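Local atomic coordinates of ATP-dependent DNA helicase PIF1 (Candida albicans, PDB entry 7OTJ), a protein that probably couples ATP hydrolysis to 5'-3' translocation along single-stranded DNA, unwinding duplexes and G-quadruplexes to maintain nuclear and mitochondrial genome stability. Residues A[7-11]-A[182-188]; A[191-197]-A[481-486]; A[304-310]-A[408-412]. Residue numbers count along the deposited sequence, not the author numbering.

Contact 1 (A[7-11]-A[182-188]); sequences EQEYV and RTITLKE. With ADP (adenosine-5'-diphosphate), chain E.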
loop_
_atom_site.group_PDB
_atom_site.type_symbol
_atom_site.label_atom_id
_atom_site.label_comp_id
_atom_site.label_asym_id
_atom_site.label_seq_id
_atom_site.Cartn_x
_atom_site.Cartn_y
_atom_site.Cartn_z
ATOM N N GLU A 7 -22.926 -11.898 1.296
ATOM C CA GLU A 7 -21.990 -11.718 2.400
ATOM C C GLU A 7 -21.448 -10.295 2.428
ATOM O O GLU A 7 -21.370 -9.677 3.496
ATOM C CB GLU A 7 -20.845 -12.723 2.296
ATOM C CG GLU A 7 -21.223 -14.139 2.677
ATOM C CD GLU A 7 -20.017 -15.057 2.740
ATOM O OE1 GLU A 7 -19.072 -14.862 1.941
ATOM O OE2 GLU A 7 -20.010 -15.970 3.593
ATOM N N GLN A 8 -21.060 -9.763 1.266
ATOM C CA GLN A 8 -20.571 -8.389 1.206
ATOM C C GLN A 8 -21.654 -7.401 1.611
ATOM O O GLN A 8 -21.379 -6.428 2.322
ATOM C CB GLN A 8 -20.050 -8.073 -0.194
ATOM C CG GLN A 8 -18.697 -8.707 -0.516
ATOM C CD GLN A 8 -18.295 -8.509 -1.968
ATOM O OE1 GLN A 8 -19.120 -8.626 -2.875
ATOM N NE2 GLN A 8 -17.023 -8.205 -2.192
ATOM N N GLU A 9 -22.891 -7.628 1.162
ATOM C CA GLU A 9 -23.989 -6.750 1.555
ATOM C C GLU A 9 -24.229 -6.802 3.060
ATOM O O GLU A 9 -24.539 -5.777 3.682
ATOM C CB GLU A 9 -25.267 -7.127 0.803
ATOM C CG GLU A 9 -25.282 -6.752 -0.678
ATOM C CD GLU A 9 -25.453 -5.262 -0.903
ATOM O OE1 GLU A 9 -25.880 -4.560 0.040
ATOM O OE2 GLU A 9 -25.162 -4.789 -2.024
ATOM N N TYR A 10 -24.093 -7.985 3.666
ATOM C CA TYR A 10 -24.343 -8.106 5.100
ATOM C C TYR A 10 -23.329 -7.307 5.911
ATOM O O TYR A 10 -23.695 -6.648 6.891
ATOM C CB TYR A 10 -24.328 -9.577 5.513
ATOM C CG TYR A 10 -24.489 -9.796 6.999
ATOM C CD1 TYR A 10 -25.746 -9.780 7.594
ATOM C CD2 TYR A 10 -23.383 -10.024 7.809
ATOM C CE1 TYR A 10 -25.895 -9.982 8.950
ATOM C CE2 TYR A 10 -23.524 -10.224 9.167
ATOM C CZ TYR A 10 -24.780 -10.202 9.733
ATOM O OH TYR A 10 -24.919 -10.403 11.087
ATOM N N VAL A 11 -22.056 -7.352 5.514
ATOM C CA VAL A 11 -21.027 -6.540 6.162
ATOM C C VAL A 11 -21.353 -5.061 6.009
ATOM O O VAL A 11 -21.332 -4.296 6.981
ATOM C CB VAL A 11 -19.639 -6.871 5.582
ATOM C CG1 VAL A 11 -18.548 -6.054 6.270
ATOM C CG2 VAL A 11 -19.358 -8.364 5.673
ATOM N N ARG A 182 -17.633 -6.855 16.647
ATOM C CA ARG A 182 -18.121 -7.951 15.831
ATOM C C ARG A 182 -17.051 -8.288 14.808
ATOM O O ARG A 182 -16.309 -7.413 14.355
ATOM C CB ARG A 182 -19.443 -7.587 15.137
ATOM C CG ARG A 182 -20.305 -8.783 14.763
ATOM C CD ARG A 182 -21.263 -8.461 13.616
ATOM N NE ARG A 182 -22.334 -9.444 13.487
ATOM C CZ ARG A 182 -22.174 -10.685 13.045
ATOM N NH1 ARG A 182 -20.983 -11.152 12.701
ATOM N NH2 ARG A 182 -23.235 -11.482 12.953
ATOM N N THR A 183 -16.944 -9.571 14.492
ATOM C CA THR A 183 -16.053 -10.051 13.447
ATOM C C THR A 183 -16.872 -10.824 12.427
ATOM O O THR A 183 -17.612 -11.745 12.789
ATOM C CB THR A 183 -14.935 -10.921 14.025
ATOM O OG1 THR A 183 -14.169 -10.145 14.956
ATOM C CG2 THR A 183 -14.006 -11.423 12.910
ATOM N N ILE A 184 -16.737 -10.452 11.157
ATOM C CA ILE A 184 -17.453 -11.094 10.063
ATOM C C ILE A 184 -16.423 -11.613 9.071
ATOM O O ILE A 184 -15.424 -10.941 8.794
ATOM C CB ILE A 184 -18.438 -10.127 9.371
ATOM C CG1 ILE A 184 -19.361 -9.473 10.400
ATOM C CG2 ILE A 184 -19.255 -10.861 8.325
ATOM C CD1 ILE A 184 -20.231 -8.373 9.830
ATOM N N THR A 185 -16.659 -12.816 8.557
ATOM C CA THR A 185 -15.728 -13.491 7.662
ATOM C C THR A 185 -16.367 -13.651 6.290
ATOM O O THR A 185 -17.413 -14.297 6.161
ATOM C CB THR A 185 -15.315 -14.851 8.228
ATOM O OG1 THR A 185 -14.608 -14.651 9.462
ATOM C CG2 THR A 185 -14.419 -15.607 7.231
ATOM N N LEU A 186 -15.762 -13.026 5.282
ATOM C CA LEU A 186 -16.096 -13.309 3.893
ATOM C C LEU A 186 -15.449 -14.623 3.464
ATOM O O LEU A 186 -14.278 -14.879 3.760
ATOM C CB LEU A 186 -15.619 -12.171 2.992
ATOM C CG LEU A 186 -16.295 -10.810 3.114
ATOM C CD1 LEU A 186 -15.690 -9.834 2.117
ATOM C CD2 LEU A 186 -17.786 -10.947 2.885
ATOM N N LYS A 187 -16.202 -15.451 2.734
ATOM C CA LYS A 187 -15.737 -16.796 2.413
ATOM C C LYS A 187 -15.526 -17.064 0.930
ATOM O O LYS A 187 -14.778 -17.990 0.600
ATOM C CB LYS A 187 -16.713 -17.850 2.962
ATOM C CG LYS A 187 -16.597 -18.088 4.465
ATOM C CD LYS A 187 -17.972 -18.149 5.120
ATOM C CE LYS A 187 -18.849 -19.227 4.494
ATOM N NZ LYS A 187 -20.182 -19.322 5.156
ATOM N N GLU A 188 -16.133 -16.292 0.031
ATOM C CA GLU A 188 -16.058 -16.567 -1.400
ATOM C C GLU A 188 -14.870 -15.834 -2.018
ATOM O O GLU A 188 -14.815 -14.598 -1.997
ATOM C CB GLU A 188 -17.360 -16.156 -2.086
ATOM C CG GLU A 188 -17.357 -16.330 -3.593
ATOM C CD GLU A 188 -18.620 -15.792 -4.242
ATOM O OE1 GLU A 188 -18.881 -16.142 -5.413
ATOM O OE2 GLU A 188 -19.350 -15.018 -3.584
HETATM P PB ADP E . -9.312 -8.503 -1.003
HETATM O O1B ADP E . -10.073 -9.344 0.005
HETATM O O2B ADP E . -9.191 -7.035 -0.657
HETATM O O3B ADP E . -8.036 -9.137 -1.492
HETATM P PA ADP E . -10.198 -7.384 -3.472
HETATM O O1A ADP E . -11.215 -6.341 -3.085
HETATM O O2A ADP E . -8.789 -6.975 -3.818
HETATM O O3A ADP E . -10.226 -8.527 -2.331
HETATM O "O5'" ADP E . -10.763 -8.234 -4.711
HETATM C "C5'" ADP E . -9.866 -8.940 -5.560
HETATM C "C4'" ADP E . -10.531 -9.133 -6.908
HETATM O "O4'" ADP E . -11.823 -9.710 -6.726
HETATM C "C3'" ADP E . -10.727 -7.793 -7.595
HETATM O "O3'" ADP E . -10.111 -7.844 -8.882
HETATM C "C2'" ADP E . -12.223 -7.625 -7.758
HETATM O "O2'" ADP E . -12.539 -7.138 -9.065
HETATM C "C1'" ADP E . -12.779 -9.020 -7.531
HETATM N N9 ADP E . -14.063 -8.957 -6.803
HETATM C C8 ADP E . -14.227 -8.508 -5.547
HETATM N N7 ADP E . -15.528 -8.587 -5.171
HETATM C C5 ADP E . -16.218 -9.093 -6.207
HETATM C C6 ADP E . -17.633 -9.440 -6.484
HETATM N N6 ADP E . -18.596 -9.245 -5.550
HETATM N N1 ADP E . -17.928 -9.949 -7.703
HETATM C C2 ADP E . -16.978 -10.144 -8.637
HETATM N N3 ADP E . -15.680 -9.856 -8.452
HETATM C C4 ADP E . -15.246 -9.336 -7.282
#

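Contact 2 (A[191-197]-A[481-486]); sequences RQKGDQR and SRAVSR. With ALF (tetrafluoroaluminate ion), chain F; ADP (adenosine-5'-diphosphate), chain E; PO4 (phosphate ion), chain Q.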
loop_
_atom_site.group_PDB
_atom_site.type_symbol
_atom_site.label_atom_id
_atom_site.label_comp_id
_atom_site.label_asym_id
_atom_site.label_seq_id
_atom_site.Cartn_x
_atom_site.Cartn_y
_atom_site.Cartn_z
ATOM N N ARG A 191 -10.705 -13.480 -6.682
ATOM C CA ARG A 191 -9.528 -13.217 -7.511
ATOM C C ARG A 191 -9.130 -14.431 -8.353
ATOM O O ARG A 191 -8.763 -14.286 -9.526
ATOM C CB ARG A 191 -8.358 -12.760 -6.638
ATOM C CG ARG A 191 -7.109 -12.436 -7.437
ATOM C CD ARG A 191 -5.989 -11.889 -6.570
ATOM N NE ARG A 191 -6.330 -10.619 -5.931
ATOM C CZ ARG A 191 -6.219 -10.381 -4.630
ATOM N NH1 ARG A 191 -5.784 -11.307 -3.792
ATOM N NH2 ARG A 191 -6.538 -9.181 -4.161
ATOM N N GLN A 192 -9.181 -15.632 -7.779
ATOM C CA GLN A 192 -8.821 -16.845 -8.504
ATOM C C GLN A 192 -10.032 -17.741 -8.763
ATOM O O GLN A 192 -9.883 -18.953 -8.952
ATOM C CB GLN A 192 -7.736 -17.620 -7.749
ATOM C CG GLN A 192 -6.472 -16.821 -7.414
ATOM C CD GLN A 192 -6.589 -16.013 -6.125
ATOM O OE1 GLN A 192 -7.605 -16.068 -5.436
ATOM N NE2 GLN A 192 -5.545 -15.261 -5.798
ATOM N N LYS A 193 -11.231 -17.148 -8.832
ATOM C CA LYS A 193 -12.469 -17.930 -8.800
ATOM C C LYS A 193 -12.528 -18.969 -9.914
ATOM O O LYS A 193 -13.180 -20.009 -9.759
ATOM C CB LYS A 193 -13.679 -17.001 -8.888
ATOM C CG LYS A 193 -15.013 -17.689 -8.623
ATOM C CD LYS A 193 -16.146 -16.680 -8.544
ATOM C CE LYS A 193 -17.440 -17.338 -8.096
ATOM N NZ LYS A 193 -17.303 -17.950 -6.745
ATOM N N GLY A 194 -11.842 -18.722 -11.032
ATOM C CA GLY A 194 -11.935 -19.629 -12.163
ATOM C C GLY A 194 -11.258 -20.968 -11.951
ATOM O O GLY A 194 -11.557 -21.924 -12.671
ATOM N N ASP A 195 -10.356 -21.066 -10.980
ATOM C CA ASP A 195 -9.476 -22.225 -10.846
ATOM C C ASP A 195 -9.569 -22.740 -9.416
ATOM O O ASP A 195 -8.848 -22.264 -8.533
ATOM C CB ASP A 195 -8.046 -21.850 -11.212
ATOM C CG ASP A 195 -7.108 -23.032 -11.197
ATOM O OD1 ASP A 195 -7.542 -24.167 -10.891
ATOM O OD2 ASP A 195 -5.919 -22.814 -11.502
ATOM N N GLN A 196 -10.430 -23.734 -9.200
ATOM C CA GLN A 196 -10.694 -24.177 -7.836
ATOM C C GLN A 196 -9.461 -24.816 -7.212
ATOM O O GLN A 196 -9.192 -24.616 -6.020
ATOM C CB GLN A 196 -11.873 -25.146 -7.809
ATOM C CG GLN A 196 -12.196 -25.660 -6.414
ATOM C CD GLN A 196 -12.494 -24.543 -5.419
ATOM O OE1 GLN A 196 -13.165 -23.566 -5.746
ATOM N NE2 GLN A 196 -11.991 -24.688 -4.196
ATOM N N ARG A 197 -8.684 -25.560 -8.008
ATOM C CA ARG A 197 -7.453 -26.154 -7.503
ATOM C C ARG A 197 -6.488 -25.080 -7.027
ATOM O O ARG A 197 -5.871 -25.217 -5.966
ATOM C CB ARG A 197 -6.805 -27.012 -8.593
ATOM C CG ARG A 197 -5.413 -27.520 -8.254
ATOM C CD ARG A 197 -5.460 -28.437 -7.056
ATOM N NE ARG A 197 -4.136 -28.836 -6.591
ATOM C CZ ARG A 197 -3.896 -29.367 -5.399
ATOM N NH1 ARG A 197 -4.862 -29.528 -4.507
ATOM N NH2 ARG A 197 -2.658 -29.748 -5.093
ATOM N N SER A 481 -0.738 -15.257 -3.701
ATOM C CA SER A 481 -2.162 -14.964 -3.827
ATOM C C SER A 481 -2.448 -13.679 -4.595
ATOM O O SER A 481 -3.619 -13.338 -4.784
ATOM C CB SER A 481 -2.818 -14.894 -2.446
ATOM O OG SER A 481 -2.127 -14.000 -1.596
ATOM N N ARG A 482 -1.411 -12.963 -5.039
ATOM C CA ARG A 482 -1.623 -11.811 -5.909
ATOM C C ARG A 482 -2.115 -12.213 -7.290
ATOM O O ARG A 482 -2.736 -11.395 -7.976
ATOM C CB ARG A 482 -0.329 -11.007 -6.062
ATOM C CG ARG A 482 0.289 -10.508 -4.761
ATOM C CD ARG A 482 -0.693 -9.699 -3.957
ATOM N NE ARG A 482 -1.416 -10.505 -2.980
ATOM C CZ ARG A 482 -2.545 -10.127 -2.399
ATOM N NH1 ARG A 482 -3.124 -8.977 -2.700
ATOM N NH2 ARG A 482 -3.113 -10.928 -1.502
ATOM N N ALA A 483 -1.852 -13.447 -7.710
ATOM C CA ALA A 483 -2.127 -13.866 -9.078
ATOM C C ALA A 483 -3.608 -14.133 -9.302
ATOM O O ALA A 483 -4.295 -14.700 -8.446
ATOM C CB ALA A 483 -1.320 -15.117 -9.428
ATOM N N VAL A 484 -4.098 -13.706 -10.466
ATOM C CA VAL A 484 -5.443 -14.069 -10.894
ATOM C C VAL A 484 -5.518 -15.558 -11.220
ATOM O O VAL A 484 -6.457 -16.252 -10.813
ATOM C CB VAL A 484 -5.861 -13.198 -12.093
ATOM C CG1 VAL A 484 -7.150 -13.713 -12.731
ATOM C CG2 VAL A 484 -6.015 -11.750 -11.655
ATOM N N SER A 485 -4.533 -16.078 -11.947
ATOM C CA SER A 485 -4.574 -17.464 -12.393
ATOM C C SER A 485 -3.173 -18.051 -12.402
ATOM O O SER A 485 -2.173 -17.332 -12.446
ATOM C CB SER A 485 -5.184 -17.589 -13.785
ATOM O OG SER A 485 -4.327 -16.991 -14.736
ATOM N N ARG A 486 -3.113 -19.382 -12.373
ATOM C CA ARG A 486 -1.818 -20.041 -12.480
ATOM C C ARG A 486 -1.192 -19.827 -13.850
ATOM O O ARG A 486 0.037 -19.752 -13.959
ATOM C CB ARG A 486 -1.955 -21.534 -12.199
ATOM C CG ARG A 486 -2.130 -21.864 -10.729
ATOM C CD ARG A 486 -2.220 -23.357 -10.523
ATOM N NE ARG A 486 -3.494 -23.885 -10.986
ATOM C CZ ARG A 486 -3.824 -25.169 -10.974
ATOM N NH1 ARG A 486 -2.950 -26.105 -10.636
ATOM N NH2 ARG A 486 -5.064 -25.522 -11.299
HETATM AL AL ALF F . -6.093 -8.903 -0.425
HETATM F F1 ALF F . -6.368 -7.329 0.361
HETATM F F2 ALF F . -5.819 -10.475 -1.228
HETATM F F3 ALF F . -6.793 -9.691 1.016
HETATM F F4 ALF F . -5.466 -8.126 -1.906
HETATM P PB ADP E . -9.312 -8.503 -1.003
HETATM O O1B ADP E . -10.073 -9.344 0.005
HETATM O O2B ADP E . -9.191 -7.035 -0.657
HETATM O O3B ADP E . -8.036 -9.137 -1.492
HETATM P PA ADP E . -10.198 -7.384 -3.472
HETATM O O1A ADP E . -11.215 -6.341 -3.085
HETATM O O2A ADP E . -8.789 -6.975 -3.818
HETATM O O3A ADP E . -10.226 -8.527 -2.331
HETATM O "O5'" ADP E . -10.763 -8.234 -4.711
HETATM C "C5'" ADP E . -9.866 -8.940 -5.560
HETATM C "C4'" ADP E . -10.531 -9.133 -6.908
HETATM O "O4'" ADP E . -11.823 -9.710 -6.726
HETATM C "C3'" ADP E . -10.727 -7.793 -7.595
HETATM O "O3'" ADP E . -10.111 -7.844 -8.882
HETATM C "C2'" ADP E . -12.223 -7.625 -7.758
HETATM O "O2'" ADP E . -12.539 -7.138 -9.065
HETATM C "C1'" ADP E . -12.779 -9.020 -7.531
HETATM N N9 ADP E . -14.063 -8.957 -6.803
HETATM C C8 ADP E . -14.227 -8.508 -5.547
HETATM N N7 ADP E . -15.528 -8.587 -5.171
HETATM C C5 ADP E . -16.218 -9.093 -6.207
HETATM C C6 ADP E . -17.633 -9.440 -6.484
HETATM N N6 ADP E . -18.596 -9.245 -5.550
HETATM N N1 ADP E . -17.928 -9.949 -7.703
HETATM C C2 ADP E . -16.978 -10.144 -8.637
HETATM N N3 ADP E . -15.680 -9.856 -8.452
HETATM C C4 ADP E . -15.246 -9.336 -7.282
HETATM P P PO4 Q . -5.149 -28.401 -13.696
HETATM O O1 PO4 Q . -5.769 -28.024 -12.368
HETATM O O2 PO4 Q . -4.085 -27.402 -14.090
HETATM O O3 PO4 Q . -6.219 -28.477 -14.763
HETATM O O4 PO4 Q . -4.496 -29.752 -13.567
HETATM O O HOH W 1 -3.992 -8.642 0.752
#

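Contact 3 (A[304-310]-A[408-412]); sequences QLVNGTL and FLLPD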
loop_
_atom_site.group_PDB
_atom_site.type_symbol
_atom_site.label_atom_id
_atom_site.label_comp_id
_atom_site.label_asym_id
_atom_site.label_seq_id
_atom_site.Cartn_x
_atom_site.Cartn_y
_atom_site.Cartn_z
ATOM N N GLN A 304 -8.110 10.562 -12.355
ATOM C CA GLN A 304 -7.822 9.369 -13.137
ATOM C C GLN A 304 -6.380 8.905 -12.992
ATOM O O GLN A 304 -6.129 7.704 -12.877
ATOM C CB GLN A 304 -8.135 9.624 -14.615
ATOM C CG GLN A 304 -8.764 8.440 -15.331
ATOM C CD GLN A 304 -9.322 8.810 -16.692
ATOM O OE1 GLN A 304 -9.155 9.938 -17.159
ATOM N NE2 GLN A 304 -9.996 7.862 -17.334
ATOM N N LEU A 305 -5.424 9.826 -12.971
ATOM C CA LEU A 305 -4.015 9.493 -12.795
ATOM C C LEU A 305 -3.651 9.766 -11.340
ATOM O O LEU A 305 -3.612 10.923 -10.910
ATOM C CB LEU A 305 -3.142 10.305 -13.746
ATOM C CG LEU A 305 -1.631 10.227 -13.532
ATOM C CD1 LEU A 305 -1.149 8.792 -13.656
ATOM C CD2 LEU A 305 -0.918 11.129 -14.526
ATOM N N VAL A 306 -3.391 8.700 -10.584
ATOM C CA VAL A 306 -3.200 8.783 -9.144
ATOM C C VAL A 306 -1.904 8.075 -8.766
ATOM O O VAL A 306 -1.243 7.449 -9.597
ATOM C CB VAL A 306 -4.391 8.183 -8.366
ATOM C CG1 VAL A 306 -5.682 8.866 -8.771
ATOM C CG2 VAL A 306 -4.483 6.689 -8.608
ATOM N N ASN A 307 -1.541 8.208 -7.487
ATOM C CA ASN A 307 -0.384 7.509 -6.936
ATOM C C ASN A 307 -0.556 6.004 -7.092
ATOM O O ASN A 307 -1.565 5.433 -6.672
ATOM C CB ASN A 307 -0.207 7.873 -5.456
ATOM C CG ASN A 307 1.124 7.389 -4.868
ATOM O OD1 ASN A 307 1.532 6.241 -5.047
ATOM N ND2 ASN A 307 1.796 8.276 -4.144
ATOM N N GLY A 308 0.446 5.362 -7.683
ATOM C CA GLY A 308 0.420 3.940 -7.947
ATOM C C GLY A 308 0.136 3.566 -9.386
ATOM O O GLY A 308 0.379 2.414 -9.765
ATOM N N THR A 309 -0.357 4.502 -10.195
ATOM C CA THR A 309 -0.686 4.210 -11.584
ATOM C C THR A 309 0.561 3.809 -12.363
ATOM O O THR A 309 1.586 4.496 -12.320
ATOM C CB THR A 309 -1.337 5.427 -12.241
ATOM O OG1 THR A 309 -2.479 5.837 -11.477
ATOM C CG2 THR A 309 -1.774 5.096 -13.658
ATOM N N LEU A 310 0.464 2.704 -13.095
ATOM C CA LEU A 310 1.579 2.232 -13.901
ATOM C C LEU A 310 1.524 2.865 -15.286
ATOM O O LEU A 310 0.449 3.163 -15.814
ATOM C CB LEU A 310 1.559 0.705 -14.018
ATOM C CG LEU A 310 1.587 -0.059 -12.691
ATOM C CD1 LEU A 310 1.534 -1.563 -12.912
ATOM C CD2 LEU A 310 2.821 0.319 -11.894
ATOM N N PHE A 408 0.067 6.350 -19.442
ATOM C CA PHE A 408 -0.380 5.759 -18.183
ATOM C C PHE A 408 -1.660 4.960 -18.405
ATOM O O PHE A 408 -2.659 5.503 -18.891
ATOM C CB PHE A 408 -0.620 6.838 -17.126
ATOM C CG PHE A 408 0.637 7.397 -16.512
ATOM C CD1 PHE A 408 1.379 6.648 -15.614
ATOM C CD2 PHE A 408 1.055 8.687 -16.804
ATOM C CE1 PHE A 408 2.526 7.163 -15.035
ATOM C CE2 PHE A 408 2.202 9.209 -16.227
ATOM C CZ PHE A 408 2.936 8.446 -15.341
ATOM N N LEU A 409 -1.628 3.676 -18.047
ATOM C CA LEU A 409 -2.822 2.833 -18.041
ATOM C C LEU A 409 -3.781 3.316 -16.960
ATOM O O LEU A 409 -3.482 3.216 -15.765
ATOM C CB LEU A 409 -2.453 1.369 -17.816
ATOM C CG LEU A 409 -1.824 0.589 -18.974
ATOM C CD1 LEU A 409 -0.329 0.870 -19.103
ATOM C CD2 LEU A 409 -2.088 -0.903 -18.819
ATOM N N LEU A 410 -4.940 3.827 -17.369
ATOM C CA LEU A 410 -5.876 4.410 -16.426
ATOM C C LEU A 410 -6.536 3.314 -15.593
ATOM O O LEU A 410 -6.510 2.139 -15.967
ATOM C CB LEU A 410 -6.935 5.207 -17.180
ATOM C CG LEU A 410 -6.381 6.282 -18.110
ATOM C CD1 LEU A 410 -7.443 6.735 -19.094
ATOM C CD2 LEU A 410 -5.854 7.453 -17.294
ATOM N N PRO A 411 -7.144 3.670 -14.447
ATOM C CA PRO A 411 -7.811 2.643 -13.636
ATOM C C PRO A 411 -9.109 2.175 -14.269
ATOM O O PRO A 411 -10.183 2.270 -13.669
ATOM C CB PRO A 411 -8.059 3.355 -12.302
ATOM C CG PRO A 411 -8.146 4.790 -12.663
ATOM C CD PRO A 411 -7.152 4.981 -13.776
ATOM N N ASP A 412 -9.007 1.664 -15.493
ATOM C CA ASP A 412 -10.108 0.997 -16.161
ATOM C C ASP A 412 -9.672 -0.312 -16.796
ATOM O O ASP A 412 -10.506 -1.001 -17.394
ATOM C CB ASP A 412 -10.733 1.905 -17.231
ATOM C CG ASP A 412 -9.802 2.154 -18.393
ATOM O OD1 ASP A 412 -8.588 2.333 -18.160
ATOM O OD2 ASP A 412 -10.283 2.166 -19.543
#

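Contact 1 (A[7-11]-A[182-188])
A single helical turn here serves both the nucleotide and the edge of a β-sheet: Gln8 reads the adenine of ADP while its neighbours pack on the strand 182-186. The carboxamide of Gln8 meets the base with two atoms, OE1 accepting from ADP N6 at 2.8 Å and NE2 giving a weak bond to ADP N7 at 3.4 Å, and further bonds to Ser5 N and Gly30 O hold it in place. Helix and strand run nearly antiparallel, at 159° with axes 9.0 Å apart. Between them lies an apolar seam, in which Val11 CG2 rests 3.6 Å from Ile184 CG2 and 4.1 Å from Leu186 CD2, and Leu186 CD2 also reaches Glu7 CB at 3.6 Å. Near the C-terminal part of segment 182-188, Lys187 N donates to Glu7 OE1 at 3.0 Å with a nearly straight geometry, supplemented by a long salt bridge of 3.7 Å between Glu7 OE2 and Lys187 NZ. At the other end Tyr10 CE2 touches Ile184 CD1 at 3.8 Å. Strand 182-186 is the outermost strand beside 21-25, which leads into the Walker A loop, and Val11 also touches Tyr23 and Leu34. The arrangement is consistent with the Q-motif glutamine that recognises adenine in the N-terminal RecA-like domain of superfamily 1 helicases.

Contact 2 (A[191-197]-A[481-486])
Arg191, with 101 Å² buried, reaches from its loop to the backbone of 481-486 and to the bound nucleotide analogue. Its NH1 donates to Ser481 O at 3.1 Å and to ALF F2 at 2.7 Å, and its NH2 bonds ALF F4, also at 2.7 Å. Arg482 approaches the same ion, NH1 lying 2.6 Å from F4 and NH2 2.8 Å from F2, so that Arg191 NH1 and Arg482 NH2 stand only 3.5 Å apart, their like charges facing the anionic fluoroaluminate. With aluminium bound by ADP O3B and a water, this resembles the transition state of phosphoryl transfer; the two arginines, one from each RecA-like domain, are placed like the arginine fingers of superfamily 1 helicases. Arg486, burying 75 Å², forms a salt bridge with Asp195, its NE 2.7 Å from OD2 and its NH2 2.9 Å from OD1. Asp195 also N-caps helix 196-204. Between these charged ends Gln192 NE2 donates to Ala483 O at 3.0 Å.

Contact 3 (A[304-310]-A[408-412])
The Phe408 ring carries Leu305 on one face, the CD1 methyl standing 3.8 Å from the ring centroid and 18° off its normal, a CH-pi contact. Thr309 CG2 lies 4.0 Å from Phe408 CD1 and also meets the backbone, 3.3 Å from Leu409 O. Its own hydroxyl turns back to give a hydrogen bond from OG1 to Val306 O (2.8 Å), within the type II turn Val306-Thr309, where Gly308 takes a positive phi. Beyond the turn the backbones pair, Leu409 N donating to Leu310 O at 3.1 Å. At the far end Gln304 O lies 3.0 Å from Pro411 CD, and Gln304 NE2 is 3.3 Å from Leu410 CD1; Pro411 centres an inverse gamma turn. The contact thus sits where antiparallel strands 310-316 and 404-409 meet in the sheet that includes part of the SH3-like 2B region, with Phe408 also resting on Cys297 of strand 294-297 and Val419 of strand 416-420.

How the contacts relate
From the N terminus, contact 1 closes the first loop, bringing helix 6-16 against strand 182-186 at the edge of the six-stranded parallel sheet of the first RecA-like domain. The chain then passes directly into contact 2, and the two touch through the Glu188–Lys193 salt bridge and share ADP. Contact 2 closes a much longer loop, joining the region just after that sheet to the loop following helix 475-481 in the second RecA-like domain. Contact 3 is nested inside this loop, within the antiparallel sheet inserted between the strands of the second domain; its nearest atoms lie about 12 Å from contact 2 and about 17 Å from contact 1.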